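Local coordinates for ABC transporter substrate-binding protein (Rhizobium radiobacter, PDB 6TFX) that binds the mannityl-opine mannopinic acid as a solute-binding protein and probably hands it to an ABC transporter for import, at residues 4-9 against 488-493; 11-16 against 336-341; 38-43 against 69-74; 42-47 against 51-56; 344-349 against 360-365. One frame throughout, in Å; residues are numbered along the deposited sequence.

Interaction 1: 4-9 against 488-493; sequences TELSMG and EQTYFK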
# COMPACT_ATOMS: atom_id res chain seq x y z
N THR A 4 -16.71 -22.69 10.56
CA THR A 4 -17.00 -21.29 10.22
C THR A 4 -15.97 -20.32 10.83
O THR A 4 -16.16 -19.11 10.73
CB THR A 4 -18.44 -20.92 10.62
OG1 THR A 4 -18.54 -21.00 12.05
CG2 THR A 4 -19.52 -21.78 9.93
N GLU A 5 -14.91 -20.84 11.46
CA GLU A 5 -13.87 -20.01 12.08
C GLU A 5 -12.59 -20.10 11.23
O GLU A 5 -12.09 -21.21 11.01
CB GLU A 5 -13.59 -20.44 13.53
CG GLU A 5 -14.83 -20.39 14.41
CD GLU A 5 -14.64 -20.51 15.91
OE1 GLU A 5 -13.55 -20.96 16.35
OE2 GLU A 5 -15.58 -20.16 16.65
N LEU A 6 -12.10 -18.93 10.77
CA LEU A 6 -10.88 -18.84 9.95
C LEU A 6 -9.73 -18.28 10.79
O LEU A 6 -9.88 -17.23 11.40
CB LEU A 6 -11.11 -17.94 8.72
CG LEU A 6 -10.00 -17.95 7.64
CD1 LEU A 6 -10.57 -17.63 6.29
CD2 LEU A 6 -8.91 -16.94 7.95
N SER A 7 -8.58 -18.99 10.80
CA SER A 7 -7.39 -18.53 11.51
C SER A 7 -6.36 -18.16 10.44
O SER A 7 -6.08 -18.96 9.53
CB SER A 7 -6.83 -19.59 12.45
OG SER A 7 -7.73 -19.83 13.51
N MET A 8 -5.77 -16.96 10.56
CA MET A 8 -4.75 -16.51 9.61
C MET A 8 -3.54 -15.94 10.31
O MET A 8 -3.69 -15.23 11.30
CB MET A 8 -5.30 -15.55 8.57
CG MET A 8 -6.02 -14.36 9.13
SD MET A 8 -6.91 -13.46 7.82
CE MET A 8 -5.60 -12.97 6.78
N GLY A 9 -2.35 -16.28 9.81
CA GLY A 9 -1.09 -15.83 10.39
C GLY A 9 -0.45 -14.82 9.47
O GLY A 9 -0.31 -15.09 8.28
N GLU A 488 -18.16 -11.72 2.93
CA GLU A 488 -19.31 -12.54 3.34
C GLU A 488 -19.38 -13.84 2.49
O GLU A 488 -20.13 -14.76 2.83
CB GLU A 488 -20.62 -11.72 3.24
CG GLU A 488 -21.19 -11.53 1.83
CD GLU A 488 -20.49 -10.54 0.93
OE1 GLU A 488 -19.48 -9.93 1.35
OE2 GLU A 488 -20.97 -10.34 -0.21
N GLN A 489 -18.64 -13.89 1.37
CA GLN A 489 -18.66 -15.05 0.45
C GLN A 489 -17.64 -16.14 0.85
O GLN A 489 -17.75 -17.27 0.39
CB GLN A 489 -18.35 -14.61 -0.99
CG GLN A 489 -19.14 -13.41 -1.53
CD GLN A 489 -18.31 -12.64 -2.56
OE1 GLN A 489 -18.39 -12.91 -3.76
NE2 GLN A 489 -17.47 -11.67 -2.12
N THR A 490 -16.60 -15.77 1.61
CA THR A 490 -15.53 -16.70 2.00
C THR A 490 -16.12 -17.90 2.76
O THR A 490 -16.95 -17.73 3.65
CB THR A 490 -14.50 -15.99 2.85
OG1 THR A 490 -14.20 -14.75 2.22
CG2 THR A 490 -13.23 -16.83 3.04
N TYR A 491 -15.67 -19.10 2.42
CA TYR A 491 -16.25 -20.29 3.04
C TYR A 491 -15.25 -21.44 3.15
O TYR A 491 -14.24 -21.45 2.45
CB TYR A 491 -17.47 -20.73 2.18
CG TYR A 491 -17.08 -21.22 0.80
CD1 TYR A 491 -16.88 -20.32 -0.25
CD2 TYR A 491 -16.87 -22.57 0.55
CE1 TYR A 491 -16.45 -20.75 -1.50
CE2 TYR A 491 -16.45 -23.02 -0.70
CZ TYR A 491 -16.25 -22.10 -1.73
OH TYR A 491 -15.84 -22.50 -2.98
N PHE A 492 -15.62 -22.48 3.93
CA PHE A 492 -14.86 -23.72 4.05
C PHE A 492 -15.68 -24.85 3.40
O PHE A 492 -16.91 -24.84 3.46
CB PHE A 492 -14.57 -24.06 5.52
CG PHE A 492 -13.46 -23.24 6.10
CD1 PHE A 492 -12.14 -23.51 5.77
CD2 PHE A 492 -13.73 -22.19 6.97
CE1 PHE A 492 -11.10 -22.73 6.29
CE2 PHE A 492 -12.68 -21.44 7.52
CZ PHE A 492 -11.38 -21.71 7.17
N LYS A 493 -14.98 -25.80 2.79
CA LYS A 493 -15.56 -26.94 2.09
C LYS A 493 -15.54 -28.19 2.98
O LYS A 493 -14.60 -28.39 3.75
CB LYS A 493 -14.73 -27.25 0.83
CG LYS A 493 -14.65 -26.12 -0.17
CD LYS A 493 -13.39 -26.21 -1.00
CE LYS A 493 -13.18 -24.97 -1.82
NZ LYS A 493 -11.91 -25.03 -2.57
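Phe492 and Leu6 meet where a short antiparallel pair of strands, 470-471 with 491-492, lies against strand 5-10 of the large mixed sheet, so the two ends of the chain come together in this periplasmic binding protein. The two side chains cross at about a right angle. Phe492 points at the 4-9 segment, its CG anti to the carbonyl carbon (chi1 -78°), and this carries the far end of the ring, CE2 and CZ, up to the strand backbone. There the ring presents its edge: Leu6 CA lies near the ring plane, 4.0 Å from CE2, and Leu6 CB is equally 4.0 Å from CE2. In the conformer given, one of two, Leu6 CG stands 4.0 Å from Phe492 CZ. Beyond Leu6, Thr490 turns toward the strand with its methyl group facing the leucine, while its hydroxyl is bonded away from the contact, to Thr487 N.

The junction is apolar, with no hydrogen bond between the segments. The strand instead spends its backbone bonds on its sheet neighbours, with Leu6 joined to Lys198 and Ser200. Leu470 touches Leu6, Thr490 and Phe492 and so completes the cluster, and Lys3 makes a cation-pi contact with the Phe492 ring. The closest approach across the two segments involves a main-chain oxygen: Glu5 O stands oblique to the ring, 3.5 Å from Phe492 CE2.

Interaction 2: 11-16 against 336-341; sequences ASEDVT and ASQLPG. With N72 ((2~{R})-2-[[(3~{R},4~{R},5~{S})-3,4,5,6-tetrakis(oxidanyl)-2-oxidanylidene-hexyl]amino]pentanedioic acid), chain C.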
# COMPACT_ATOMS: atom_id res chain seq x y z
N ALA A 11 2.55 -11.40 8.80
CA ALA A 11 3.88 -10.87 9.10
C ALA A 11 3.70 -9.46 9.66
O ALA A 11 3.88 -8.46 8.97
CB ALA A 11 4.73 -10.83 7.84
N SER A 12 3.29 -9.41 10.91
CA SER A 12 3.08 -8.17 11.65
C SER A 12 3.22 -8.49 13.12
O SER A 12 2.96 -9.62 13.54
CB SER A 12 1.68 -7.61 11.39
OG SER A 12 1.47 -6.44 12.15
N GLU A 13 3.61 -7.49 13.91
CA GLU A 13 3.77 -7.63 15.35
C GLU A 13 2.55 -7.15 16.12
O GLU A 13 2.34 -7.63 17.23
CB GLU A 13 5.06 -6.94 15.84
CG GLU A 13 6.31 -7.53 15.18
CD GLU A 13 7.66 -7.15 15.78
OE1 GLU A 13 7.75 -7.11 17.03
OE2 GLU A 13 8.61 -6.88 15.01
N ASP A 14 1.74 -6.22 15.54
CA ASP A 14 0.56 -5.69 16.24
C ASP A 14 -0.24 -4.77 15.33
O ASP A 14 0.17 -4.50 14.20
CB ASP A 14 1.03 -4.84 17.47
CG ASP A 14 0.04 -4.61 18.62
OD1 ASP A 14 -1.08 -5.19 18.59
OD2 ASP A 14 0.39 -3.84 19.55
N VAL A 15 -1.39 -4.31 15.83
CA VAL A 15 -2.25 -3.31 15.21
C VAL A 15 -1.61 -1.96 15.53
O VAL A 15 -1.24 -1.75 16.69
CB VAL A 15 -3.67 -3.32 15.88
CG1 VAL A 15 -4.50 -2.08 15.52
CG2 VAL A 15 -4.44 -4.59 15.56
N THR A 16 -1.57 -1.03 14.56
CA THR A 16 -1.14 0.33 14.86
C THR A 16 -2.36 1.22 14.77
O THR A 16 -2.69 1.89 15.75
CB THR A 16 0.01 0.80 13.96
OG1 THR A 16 1.08 -0.14 14.13
CG2 THR A 16 0.49 2.21 14.31
N ALA A 336 16.15 0.34 9.36
CA ALA A 336 15.58 -0.70 8.52
C ALA A 336 14.43 -1.43 9.18
O ALA A 336 14.53 -1.84 10.33
CB ALA A 336 16.67 -1.70 8.13
N SER A 337 13.33 -1.63 8.44
CA SER A 337 12.20 -2.36 9.00
C SER A 337 12.53 -3.84 9.30
O SER A 337 13.25 -4.49 8.54
CB SER A 337 11.03 -2.33 8.02
OG SER A 337 10.00 -3.20 8.47
N GLN A 338 11.91 -4.36 10.39
CA GLN A 338 11.98 -5.76 10.79
C GLN A 338 10.87 -6.61 10.13
O GLN A 338 10.76 -7.80 10.44
CB GLN A 338 12.01 -5.94 12.31
CG GLN A 338 13.38 -5.59 12.88
CD GLN A 338 13.42 -5.75 14.36
OE1 GLN A 338 12.61 -5.17 15.09
NE2 GLN A 338 14.35 -6.55 14.86
N LEU A 339 10.07 -6.01 9.21
CA LEU A 339 9.12 -6.82 8.41
C LEU A 339 10.05 -7.81 7.68
O LEU A 339 11.03 -7.36 7.07
CB LEU A 339 8.38 -5.93 7.40
CG LEU A 339 7.40 -6.66 6.47
CD1 LEU A 339 6.21 -7.21 7.24
CD2 LEU A 339 6.91 -5.70 5.38
N PRO A 340 9.86 -9.14 7.78
CA PRO A 340 10.90 -10.06 7.27
C PRO A 340 11.31 -9.90 5.82
O PRO A 340 12.51 -10.06 5.51
CB PRO A 340 10.35 -11.45 7.56
CG PRO A 340 9.42 -11.24 8.73
CD PRO A 340 8.80 -9.88 8.52
N GLY A 341 10.36 -9.57 4.94
CA GLY A 341 10.65 -9.37 3.53
C GLY A 341 11.53 -8.15 3.28
O GLY A 341 12.46 -8.21 2.46
OAB N72 C . 10.59 -7.96 0.09
CAF N72 C . 9.95 -6.67 -0.00
CAG N72 C . 8.89 -6.32 1.09
OAC N72 C . 8.46 -7.42 1.82
CAH N72 C . 7.86 -5.32 0.57
OAM N72 C . 7.72 -5.06 -0.78
CAI N72 C . 6.37 -5.15 0.78
OAD N72 C . 5.76 -6.40 1.00
CAJ N72 C . 6.06 -4.02 1.74
OAE N72 C . 6.90 -3.10 1.86
CAK N72 C . 4.75 -4.05 2.58
N N72 C . 3.83 -3.03 2.15
CA N72 C . 3.46 -1.95 2.98
C N72 C . 4.25 -1.70 4.23
O N72 C . 5.28 -0.96 4.49
CB N72 C . 3.15 -0.72 2.13
CG N72 C . 3.24 0.68 2.75
CD N72 C . 2.31 1.70 2.10
OE1 N72 C . 1.20 1.36 1.57
OE2 N72 C . 2.65 2.90 2.10
OXT N72 C . 3.63 -2.37 5.08
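The flat ends of Glu13 and Gln338 come no nearer than 4.4 Å (Glu13 OE2 to Gln338 OE1), their planes inclined by about 55°, so neither lies on the other's face. Segment 336-341 lines the ligand pocket of this periplasmic binding protein through Leu339 and Gly341. The rest of the contact is apolar. Ala11 points its CB at the other segment and reaches Leu339 CD1 at 4.0 Å and Pro340 CD at 4.2 Å. Leu339 holds CG anti to its own N (chi1 178°), bringing the branch point toward both Ala11 and the opine; from there CD1 goes to Ala11 and CD2 to N72 CAK, 3.9 Å away. The leucine is the N-cap of helix 340-353, and its amide is fixed by an ST turn, Leu339 N donating to Ser337 OG at 2.9 Å and 168°. Ser337 OG is in turn bonded to His367, whose other ring nitrogen binds the ligand. Side-chain-less Gly341 leaves room for ligand hydroxyl OAC. The tightest approach between the segments is Leu339 CD1 to Ala11 O, at 3.2 Å.

Interaction 3: 38-43 against 69-74; sequences ALVRFA and WTFKLR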
# COMPACT_ATOMS: atom_id res chain seq x y z
N ALA A 38 -17.03 1.40 1.26
CA ALA A 38 -16.94 2.76 0.73
C ALA A 38 -18.17 3.05 -0.15
O ALA A 38 -19.08 2.21 -0.23
CB ALA A 38 -15.65 2.88 -0.08
N LEU A 39 -18.20 4.22 -0.82
CA LEU A 39 -19.31 4.49 -1.75
C LEU A 39 -19.33 3.43 -2.87
O LEU A 39 -20.40 2.93 -3.24
CB LEU A 39 -19.13 5.87 -2.37
CG LEU A 39 -19.51 7.05 -1.46
CD1 LEU A 39 -19.02 8.37 -2.05
CD2 LEU A 39 -21.02 7.10 -1.23
N VAL A 40 -18.15 3.10 -3.39
CA VAL A 40 -17.99 2.10 -4.48
C VAL A 40 -16.86 1.16 -4.08
O VAL A 40 -16.14 1.44 -3.12
CB VAL A 40 -17.74 2.79 -5.85
CG1 VAL A 40 -18.91 3.68 -6.25
CG2 VAL A 40 -16.45 3.62 -5.83
N ARG A 41 -16.66 0.05 -4.83
CA ARG A 41 -15.57 -0.80 -4.40
C ARG A 41 -14.96 -1.47 -5.59
O ARG A 41 -15.61 -1.63 -6.61
CB ARG A 41 -16.10 -1.89 -3.44
CG ARG A 41 -17.07 -2.89 -4.12
CD ARG A 41 -17.27 -4.07 -3.20
NE ARG A 41 -18.13 -5.10 -3.77
CZ ARG A 41 -18.42 -6.22 -3.13
NH1 ARG A 41 -17.92 -6.45 -1.92
NH2 ARG A 41 -19.22 -7.13 -3.69
N PHE A 42 -13.73 -1.91 -5.43
CA PHE A 42 -13.11 -2.78 -6.43
C PHE A 42 -13.91 -4.10 -6.36
O PHE A 42 -14.40 -4.48 -5.29
CB PHE A 42 -11.68 -3.11 -5.98
CG PHE A 42 -10.75 -1.96 -6.27
CD1 PHE A 42 -10.63 -0.90 -5.38
CD2 PHE A 42 -9.95 -1.97 -7.40
CE1 PHE A 42 -9.78 0.18 -5.66
CE2 PHE A 42 -9.08 -0.90 -7.67
CZ PHE A 42 -9.03 0.18 -6.82
N ALA A 43 -14.04 -4.81 -7.49
CA ALA A 43 -14.70 -6.11 -7.43
C ALA A 43 -13.86 -7.01 -6.53
O ALA A 43 -12.62 -7.00 -6.66
CB ALA A 43 -14.76 -6.73 -8.82
N TRP A 69 -20.92 15.26 -9.15
CA TRP A 69 -21.29 13.85 -9.07
C TRP A 69 -22.31 13.65 -7.97
O TRP A 69 -22.11 14.12 -6.84
CB TRP A 69 -20.05 13.01 -8.78
CG TRP A 69 -19.08 13.00 -9.92
CD1 TRP A 69 -18.28 14.03 -10.33
CD2 TRP A 69 -18.79 11.90 -10.79
NE1 TRP A 69 -17.52 13.64 -11.41
CE2 TRP A 69 -17.80 12.33 -11.70
CE3 TRP A 69 -19.24 10.56 -10.84
CZ2 TRP A 69 -17.26 11.48 -12.67
CZ3 TRP A 69 -18.71 9.72 -11.82
CH2 TRP A 69 -17.73 10.18 -12.72
N THR A 70 -23.39 12.92 -8.28
CA THR A 70 -24.45 12.68 -7.30
C THR A 70 -24.53 11.18 -7.04
O THR A 70 -24.72 10.42 -7.98
CB THR A 70 -25.78 13.27 -7.78
OG1 THR A 70 -25.59 14.66 -8.07
CG2 THR A 70 -26.89 13.11 -6.74
N PHE A 71 -24.36 10.79 -5.77
CA PHE A 71 -24.40 9.39 -5.34
C PHE A 71 -25.66 9.11 -4.56
O PHE A 71 -25.96 9.83 -3.60
CB PHE A 71 -23.18 9.04 -4.47
CG PHE A 71 -21.89 9.01 -5.26
CD1 PHE A 71 -21.21 10.18 -5.57
CD2 PHE A 71 -21.38 7.80 -5.74
CE1 PHE A 71 -20.07 10.16 -6.37
CE2 PHE A 71 -20.21 7.78 -6.51
CZ PHE A 71 -19.58 8.95 -6.83
N LYS A 72 -26.40 8.07 -4.96
CA LYS A 72 -27.62 7.67 -4.27
C LYS A 72 -27.26 6.50 -3.37
O LYS A 72 -26.78 5.47 -3.84
CB LYS A 72 -28.75 7.31 -5.25
CG LYS A 72 -29.30 8.52 -6.01
CD LYS A 72 -30.22 9.38 -5.15
CE LYS A 72 -30.68 10.64 -5.84
NZ LYS A 72 -31.58 11.44 -4.96
N LEU A 73 -27.44 6.69 -2.07
CA LEU A 73 -27.04 5.67 -1.12
C LEU A 73 -28.07 4.60 -0.97
O LEU A 73 -29.28 4.85 -1.05
CB LEU A 73 -26.74 6.26 0.28
CG LEU A 73 -25.77 7.45 0.32
CD1 LEU A 73 -25.41 7.76 1.74
CD2 LEU A 73 -24.50 7.16 -0.48
N ARG A 74 -27.59 3.39 -0.70
CA ARG A 74 -28.47 2.29 -0.40
C ARG A 74 -29.20 2.60 0.91
O ARG A 74 -28.55 3.04 1.88
CB ARG A 74 -27.63 1.04 -0.19
CG ARG A 74 -27.80 0.06 -1.25
CD ARG A 74 -26.95 -1.12 -0.88
NE ARG A 74 -25.82 -1.24 -1.79
CZ ARG A 74 -25.88 -1.84 -2.97
NH1 ARG A 74 -27.03 -2.35 -3.41
NH2 ARG A 74 -24.79 -1.95 -3.72
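Leu39 and Phe71 bury most of the surface in this contact, which brings Leu39 and the start of strand 40-41 against strand 68-73 of the four-stranded antiparallel sheet. Leu39 points at that strand from the position just before strand 40-41. With CG anti to the carbonyl carbon (chi1 -77°), its two methyl groups fork between two residues of strand 68-73. CD1 lies over one face of the Phe71 ring. CD2 comes down beside the root of the same side chain, 4.4 Å from Phe71 CB, and meets Leu73 methyl to methyl, Leu39 CD2 to Leu73 CD2 at 3.6 Å; these two leucines cross obliquely.

The phenylalanine is approached from a second direction as well. Val40 CG1 sits at the ring edge, near its plane, 4.3 Å from Phe71 CE2, so consecutive residues of one segment take a face and an edge of one ring. Trp60 of strand 57-62 also meets this ring, with the planes about 25° apart, and Leu139 and Ile126 touch it too.

All four participants are buried and entirely hydrocarbon beyond the backbone, and no hydrogen bond links the segments. The polar ties lie alongside: Leu39 bonds through its backbone to Asp55 and Ala57, and Arg74 NE to Asp55 O. Between these two segments, then, cohesion is probably apolar, while directed bonds to neighbouring residues set the backbone.

Interaction 4: 42-47 against 51-56; sequences FAPGSA and SIEADL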
# COMPACT_ATOMS: atom_id res chain seq x y z
N PHE A 42 -13.73 -1.91 -5.43
CA PHE A 42 -13.11 -2.78 -6.43
C PHE A 42 -13.91 -4.10 -6.36
O PHE A 42 -14.40 -4.48 -5.29
CB PHE A 42 -11.68 -3.11 -5.98
CG PHE A 42 -10.75 -1.96 -6.27
CD1 PHE A 42 -10.63 -0.90 -5.38
CD2 PHE A 42 -9.95 -1.97 -7.40
CE1 PHE A 42 -9.78 0.18 -5.66
CE2 PHE A 42 -9.08 -0.90 -7.67
CZ PHE A 42 -9.03 0.18 -6.82
N ALA A 43 -14.04 -4.81 -7.49
CA ALA A 43 -14.70 -6.11 -7.43
C ALA A 43 -13.86 -7.01 -6.53
O ALA A 43 -12.62 -7.00 -6.66
CB ALA A 43 -14.76 -6.73 -8.82
N PRO A 44 -14.48 -7.81 -5.66
CA PRO A 44 -13.70 -8.75 -4.84
C PRO A 44 -12.80 -9.61 -5.74
O PRO A 44 -13.26 -10.17 -6.75
CB PRO A 44 -14.76 -9.58 -4.13
CG PRO A 44 -15.95 -8.62 -4.02
CD PRO A 44 -15.93 -7.90 -5.36
N GLY A 45 -11.52 -9.65 -5.39
CA GLY A 45 -10.52 -10.39 -6.15
C GLY A 45 -9.85 -9.61 -7.26
O GLY A 45 -8.99 -10.16 -7.96
N SER A 46 -10.19 -8.32 -7.42
CA SER A 46 -9.54 -7.46 -8.40
C SER A 46 -8.88 -6.25 -7.74
O SER A 46 -9.44 -5.68 -6.78
CB SER A 46 -10.53 -6.95 -9.44
OG SER A 46 -9.87 -6.12 -10.40
N ALA A 47 -7.70 -5.85 -8.27
CA ALA A 47 -7.02 -4.63 -7.83
C ALA A 47 -7.09 -3.62 -8.97
O ALA A 47 -6.39 -2.61 -8.92
CB ALA A 47 -5.55 -4.92 -7.50
N SER A 51 -12.67 -2.58 -12.56
CA SER A 51 -13.67 -3.45 -11.94
C SER A 51 -14.63 -2.74 -10.97
O SER A 51 -15.49 -3.40 -10.39
CB SER A 51 -12.96 -4.57 -11.19
OG SER A 51 -12.43 -4.08 -9.97
N ILE A 52 -14.42 -1.45 -10.71
CA ILE A 52 -15.17 -0.75 -9.67
C ILE A 52 -16.67 -0.86 -9.88
O ILE A 52 -17.17 -0.74 -11.01
CB ILE A 52 -14.66 0.69 -9.47
CG1 ILE A 52 -13.28 0.61 -8.76
CG2 ILE A 52 -15.63 1.52 -8.63
CD1 ILE A 52 -12.45 1.88 -8.78
N GLU A 53 -17.37 -1.19 -8.78
CA GLU A 53 -18.81 -1.45 -8.78
C GLU A 53 -19.48 -0.81 -7.54
O GLU A 53 -18.78 -0.37 -6.62
CB GLU A 53 -19.06 -2.97 -8.77
CG GLU A 53 -18.37 -3.73 -7.64
CD GLU A 53 -18.59 -5.23 -7.56
OE1 GLU A 53 -18.43 -5.94 -8.58
OE2 GLU A 53 -18.92 -5.71 -6.44
N ALA A 54 -20.81 -0.81 -7.49
CA ALA A 54 -21.55 -0.22 -6.36
C ALA A 54 -21.18 -0.87 -5.00
O ALA A 54 -20.97 -2.09 -4.92
CB ALA A 54 -23.04 -0.38 -6.59
N ASP A 55 -21.18 -0.07 -3.91
CA ASP A 55 -20.96 -0.59 -2.54
C ASP A 55 -22.04 0.14 -1.70
O ASP A 55 -23.22 -0.16 -1.89
CB ASP A 55 -19.52 -0.32 -2.03
CG ASP A 55 -19.06 -1.21 -0.87
OD1 ASP A 55 -19.72 -2.24 -0.60
OD2 ASP A 55 -18.02 -0.87 -0.22
N LEU A 56 -21.68 1.16 -0.89
CA LEU A 56 -22.72 1.90 -0.15
C LEU A 56 -23.64 2.65 -1.13
O LEU A 56 -24.85 2.74 -0.88
CB LEU A 56 -22.06 2.89 0.81
CG LEU A 56 -22.99 3.91 1.48
CD1 LEU A 56 -24.02 3.23 2.43
CD2 LEU A 56 -22.15 4.91 2.24
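Ser51 OG is gripped by several groups. It accepts from Ala43 N at 3.0 Å along a nearly straight path (162°), lies 3.3 Å from Ser46 OG in a weaker pairing, and is hydrogen-bonded to Asn48 O. Its chi1 of 76° places OG between the serine's own N and carbonyl carbon, turned to the opposing loop, where Ala43 CB rests 3.7 Å from Ser51 CB. Ser46 OG is itself bonded to Asn48 N. A type II turn from Ala43 to Ser46, with Gly45 in its third position, shapes this loop. Nearby, Ile52 CD1 sits over one face of the Phe42 ring, 4.3 Å from CZ and offset toward the rim. The Glu53 side chain crosses Pro44 at about a right angle, with OE1 3.8 Å from Ala43 CB and OE2 3.9 Å from Pro44 CD, while OE2 forms a salt bridge with Arg41. The whole is the connection between antiparallel strands 40-41 and 53-54, a beta hairpin whose Ala43-Ser46 turn is tied through the Gly45 backbone to Lys477 and Gly478.

Interaction 5: 344-349 against 360-365; sequences SLAQLI and LNLQPV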
# COMPACT_ATOMS: atom_id res chain seq x y z
N SER A 344 15.08 -8.96 4.88
CA SER A 344 15.90 -9.81 4.02
C SER A 344 16.35 -9.03 2.78
O SER A 344 17.51 -9.13 2.39
CB SER A 344 15.16 -11.09 3.64
OG SER A 344 13.97 -10.78 2.95
N LEU A 345 15.47 -8.18 2.21
CA LEU A 345 15.87 -7.35 1.06
C LEU A 345 17.02 -6.40 1.45
O LEU A 345 18.00 -6.28 0.71
CB LEU A 345 14.68 -6.56 0.51
CG LEU A 345 14.96 -5.73 -0.76
CD1 LEU A 345 15.55 -6.58 -1.91
CD2 LEU A 345 13.70 -5.09 -1.24
N ALA A 346 16.92 -5.75 2.63
CA ALA A 346 17.98 -4.83 3.07
C ALA A 346 19.31 -5.60 3.24
O ALA A 346 20.38 -5.09 2.91
CB ALA A 346 17.58 -4.16 4.39
N GLN A 347 19.23 -6.86 3.72
CA GLN A 347 20.43 -7.69 3.87
C GLN A 347 21.03 -8.04 2.51
O GLN A 347 22.26 -8.10 2.37
CB GLN A 347 20.13 -8.96 4.67
CG GLN A 347 19.96 -8.64 6.16
CD GLN A 347 19.24 -9.71 6.92
OE1 GLN A 347 18.83 -10.73 6.38
NE2 GLN A 347 19.06 -9.47 8.21
N LEU A 348 20.19 -8.27 1.50
CA LEU A 348 20.70 -8.56 0.14
C LEU A 348 21.43 -7.34 -0.42
O LEU A 348 22.52 -7.47 -0.99
CB LEU A 348 19.58 -8.96 -0.81
CG LEU A 348 18.91 -10.32 -0.52
CD1 LEU A 348 17.77 -10.54 -1.49
CD2 LEU A 348 19.92 -11.49 -0.65
N ILE A 349 20.82 -6.14 -0.26
CA ILE A 349 21.42 -4.87 -0.72
C ILE A 349 22.74 -4.62 0.03
O ILE A 349 23.74 -4.23 -0.60
CB ILE A 349 20.44 -3.68 -0.52
CG1 ILE A 349 19.10 -3.91 -1.27
CG2 ILE A 349 21.10 -2.34 -0.90
CD1 ILE A 349 18.02 -3.05 -0.72
N LEU A 360 27.07 -0.70 4.51
CA LEU A 360 25.76 -0.35 5.03
C LEU A 360 25.57 -0.99 6.40
O LEU A 360 25.84 -2.19 6.57
CB LEU A 360 24.72 -0.85 4.00
CG LEU A 360 23.28 -0.51 4.20
CD1 LEU A 360 23.07 1.00 4.36
CD2 LEU A 360 22.47 -1.06 3.03
N ASN A 361 25.22 -0.18 7.39
CA ASN A 361 24.91 -0.65 8.74
C ASN A 361 23.38 -0.55 8.85
O ASN A 361 22.80 0.50 8.58
CB ASN A 361 25.58 0.26 9.79
CG ASN A 361 25.12 0.00 11.22
OD1 ASN A 361 24.71 0.93 11.95
ND2 ASN A 361 25.18 -1.24 11.65
N LEU A 362 22.73 -1.66 9.21
CA LEU A 362 21.28 -1.70 9.29
C LEU A 362 20.85 -1.64 10.74
O LEU A 362 21.28 -2.49 11.55
CB LEU A 362 20.76 -2.99 8.63
CG LEU A 362 21.15 -3.16 7.15
CD1 LEU A 362 20.70 -4.52 6.65
CD2 LEU A 362 20.55 -2.06 6.30
N GLN A 363 20.08 -0.59 11.10
CA GLN A 363 19.59 -0.46 12.47
C GLN A 363 18.14 -0.96 12.44
O GLN A 363 17.27 -0.27 11.91
CB GLN A 363 19.72 0.99 13.00
CG GLN A 363 19.06 1.23 14.39
CD GLN A 363 19.62 0.40 15.53
OE1 GLN A 363 20.82 0.15 15.63
NE2 GLN A 363 18.76 -0.03 16.45
N PRO A 364 17.89 -2.21 12.93
CA PRO A 364 16.54 -2.80 12.82
C PRO A 364 15.52 -2.19 13.75
O PRO A 364 15.80 -1.92 14.93
CB PRO A 364 16.76 -4.29 13.14
CG PRO A 364 18.25 -4.49 13.18
CD PRO A 364 18.82 -3.15 13.57
N VAL A 365 14.33 -1.92 13.21
CA VAL A 365 13.24 -1.34 13.99
C VAL A 365 11.93 -2.06 13.62
O VAL A 365 11.70 -2.33 12.42
CB VAL A 365 13.15 0.21 13.76
CG1 VAL A 365 11.93 0.80 14.44
CG2 VAL A 365 14.40 0.93 14.28
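The beta-alpha-beta unit formed by strand 330-337, helix 340-353 and strand 358-365 includes the packing of its helix on its second strand. The two run almost antiparallel, their N-to-C directions 165° apart and the axes of the short segments 9.5 Å from each other at closest approach. Leu362 is the central residue. Its CG is anti to the carbonyl carbon (chi1 -58°), and the branched tip reaches the helix at Ala346. Both methyl groups bear on Ala346 CB, Leu362 CD1 at 3.9 Å and CD2 at 4.1 Å. CD1 also rests against the helix backbone, 3.8 Å from Ala346 O, and lies alongside the next residue, 4.2 Å from Gln347 CG.

One turn further along the helix from Ala346, Ile349 approaches Leu360 with CG2. In the conformer given, one of two, this atom stands 4.4 Å from Leu360 CD2, a looser approach. No hydrogen bond crosses between these segments, although Gln350, just beyond, bonds through NE2 to Leu360 O.

Strand 358-365 pairs in parallel with strand 330-337, linked by backbone bonds such as Asn361 with Val332 and Met334. Leu345 and Leu348 of the helix meet Ile280 and Arg284 of helix 277-284, while Ala346 and Ile349 also touch Leu383 of strand 381-386.

In the fold
Interactions 3 and 4 lie on the opposite side of the chain's centre from interactions 2 and 5. Interactions 3 and 4 are 10 Å apart between centres and share Phe42 and Ala43; interaction 1 touches interaction 4 where Gln489 NE2 packs 3.9 Å from Pro44 CG. On the other side of the chain's centre, interactions 2 and 5 are 14 Å apart and use the same helix, 340-353; Ala336 N lies 2.9 Å from Gln363 O, a probable strand-to-strand bond. Interaction 2 alone reaches the opine, which Tyr384, Asn251 and Arg388 also hold. Segments 4-9 and 11-16 adjoin in the sequence, though the centres of interactions 1 and 2 are about 24 Å apart.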